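Local coordinates for uncharacterized protein (Corynebacterium diphtheriae NCTC 13129, PDB 3B4Q), which is of unknown function but is a small all-helical domain, probably of the Rpf1 C-terminal family of resuscitation-promoting factors, at residues D45-A50 with G79-N84. Sequence-based numbering, arbitrary orientation.
Sequences DALYNA and GFYMAN
L47 and F80 each hold CG anti to the backbone N (chi1 -179° and 173°), and with both CB atoms directed at the facing helix, the leucine branch and the phenylalanine ring meet between the helices. This is helix-helix packing at the heart of a small all-helical domain: 45-50 is part of helix 39-56, 79-83 of helix 77-83, and the two segments run nearly parallel at 25°, their axes coming within 11.0 Å. At this spacing the helices are held apart by large apolar side chains, and no hydrogen bond crosses between them.

F80 has the largest share of the contact, with L47 next. L47 CG comes up to the rim of the F80 ring, in the ring plane, 3.8 Å from F80 CE2, and L47 CD2 lies equally near that same carbon. The neighbouring ring carbon, F80 CZ, reaches the other helix beside Y48, 3.9 Å from Y48 CB, so the CE2-CZ side of the ring rests against two successive residues of 45-50.

Around the contact, Y48 stacks its ring on Y70 of helix 64-72, which F80 also touches, while L47 packs on V21 of helix 19-35. I88 of helix 85-91 touches both L47 and Y81, so a further helix joins the packing here. The same leucine methyl that touches F80 also serves the next aromatic residue: L47 CD2 lies 4.0 Å from Y81 CD1.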
loop_
_atom_site.group_PDB
_atom_site.type_symbol
_atom_site.label_atom_id
_atom_site.label_comp_id
_atom_site.label_asym_id
_atom_site.label_seq_id
_atom_site.Cartn_x
_atom_site.Cartn_y
_atom_site.Cartn_z
ATOM N N ASP A 45 0.544 -4.845 -2.837
ATOM C CA ASP A 45 1.871 -5.517 -2.867
ATOM C C ASP A 45 3.038 -4.507 -2.715
ATOM O O ASP A 45 3.995 -4.753 -1.967
ATOM C CB ASP A 45 2.046 -6.302 -4.149
ATOM C CG ASP A 45 1.137 -7.547 -4.235
ATOM O OD1 ASP A 45 0.524 -7.950 -3.205
ATOM O OD2 ASP A 45 1.057 -8.139 -5.360
ATOM N N ALA A 46 2.975 -3.402 -3.460
ATOM C CA ALA A 46 4.040 -2.377 -3.435
ATOM C C ALA A 46 4.155 -1.755 -2.034
ATOM O O ALA A 46 5.269 -1.563 -1.512
ATOM C CB ALA A 46 3.778 -1.309 -4.481
ATOM N N LEU A 47 3.019 -1.457 -1.397
ATOM C CA LEU A 47 3.081 -0.836 -0.089
ATOM C C LEU A 47 3.556 -1.856 0.977
ATOM O O LEU A 47 4.376 -1.534 1.861
ATOM C CB LEU A 47 1.720 -0.247 0.267
ATOM C CG LEU A 47 1.602 0.475 1.624
ATOM C CD1 LEU A 47 2.799 1.469 1.783
ATOM C CD2 LEU A 47 0.277 1.126 1.728
ATOM N N TYR A 48 3.065 -3.090 0.893
ATOM C CA TYR A 48 3.538 -4.101 1.810
ATOM C C TYR A 48 5.067 -4.239 1.660
ATOM O O TYR A 48 5.824 -4.301 2.642
ATOM C CB TYR A 48 2.836 -5.425 1.526
ATOM C CG TYR A 48 3.246 -6.547 2.459
ATOM C CD1 TYR A 48 3.095 -6.396 3.829
ATOM C CD2 TYR A 48 3.770 -7.732 1.976
ATOM C CE1 TYR A 48 3.441 -7.386 4.721
ATOM C CE2 TYR A 48 4.128 -8.758 2.876
ATOM C CZ TYR A 48 3.958 -8.545 4.244
ATOM O OH TYR A 48 4.288 -9.489 5.181
ATOM N N ASN A 49 5.539 -4.249 0.417
ATOM C CA ASN A 49 6.967 -4.384 0.247
ATOM C C ASN A 49 7.714 -3.194 0.813
ATOM O O ASN A 49 8.758 -3.383 1.436
ATOM C CB ASN A 49 7.341 -4.603 -1.214
ATOM C CG ASN A 49 8.798 -4.995 -1.366
ATOM O OD1 ASN A 49 9.242 -6.022 -0.847
ATOM N ND2 ASN A 49 9.555 -4.146 -2.045
ATOM N N ALA A 50 7.167 -1.982 0.648
ATOM C CA ALA A 50 7.830 -0.780 1.163
ATOM C C ALA A 50 7.981 -0.845 2.685
ATOM O O ALA A 50 9.004 -0.441 3.252
ATOM C CB ALA A 50 7.027 0.486 0.783
ATOM N N GLY A 79 -8.821 -1.007 2.497
ATOM C CA GLY A 79 -8.851 -1.831 3.708
ATOM C C GLY A 79 -7.449 -2.101 4.223
ATOM O O GLY A 79 -7.184 -2.043 5.443
ATOM N N PHE A 80 -6.533 -2.387 3.296
ATOM C CA PHE A 80 -5.147 -2.686 3.690
ATOM C C PHE A 80 -4.479 -1.470 4.324
ATOM O O PHE A 80 -3.830 -1.570 5.373
ATOM C CB PHE A 80 -4.359 -3.121 2.451
ATOM C CG PHE A 80 -2.880 -3.303 2.708
ATOM C CD1 PHE A 80 -2.407 -4.396 3.418
ATOM C CD2 PHE A 80 -1.955 -2.339 2.259
ATOM C CE1 PHE A 80 -1.045 -4.563 3.675
ATOM C CE2 PHE A 80 -0.590 -2.508 2.515
ATOM C CZ PHE A 80 -0.139 -3.639 3.226
ATOM N N TYR A 81 -4.644 -0.330 3.687
ATOM C CA TYR A 81 -4.021 0.892 4.186
ATOM C C TYR A 81 -4.608 1.265 5.544
ATOM O O TYR A 81 -3.860 1.565 6.486
ATOM C CB TYR A 81 -4.229 2.019 3.200
ATOM C CG TYR A 81 -3.634 3.330 3.688
ATOM C CD1 TYR A 81 -2.234 3.473 3.862
ATOM C CD2 TYR A 81 -4.452 4.410 4.018
ATOM C CE1 TYR A 81 -1.688 4.677 4.352
ATOM C CE2 TYR A 81 -3.924 5.605 4.501
ATOM C CZ TYR A 81 -2.537 5.751 4.643
ATOM O OH TYR A 81 -1.997 6.961 5.134
HETATM N N MSE A 82 -5.926 1.207 5.670
HETATM C CA MSE A 82 -6.546 1.597 6.940
HETATM C C MSE A 82 -6.123 0.641 8.074
HETATM O O MSE A 82 -5.811 1.089 9.205
HETATM C CB MSE A 82 -8.077 1.746 6.812
HETATM C CG MSE A 82 -8.488 2.889 5.863
HETATM SE SE MSE A 82 -7.782 4.658 6.397
HETATM C CE MSE A 82 -8.939 4.989 7.927
ATOM N N ALA A 83 -6.046 -0.645 7.761
ATOM C CA ALA A 83 -5.676 -1.623 8.768
ATOM C C ALA A 83 -4.237 -1.378 9.255
ATOM O O ALA A 83 -3.906 -1.566 10.464
ATOM C CB ALA A 83 -5.790 -2.999 8.163
ATOM N N ASN A 84 -3.361 -0.987 8.335
ATOM C CA ASN A 84 -1.922 -0.834 8.686
ATOM C C ASN A 84 -1.507 0.623 8.879
ATOM O O ASN A 84 -0.308 0.941 8.943
ATOM C CB ASN A 84 -1.055 -1.511 7.637
ATOM C CG ASN A 84 -1.086 -3.042 7.747
ATOM O OD1 ASN A 84 -1.340 -3.743 6.748
ATOM N ND2 ASN A 84 -0.915 -3.553 8.955
#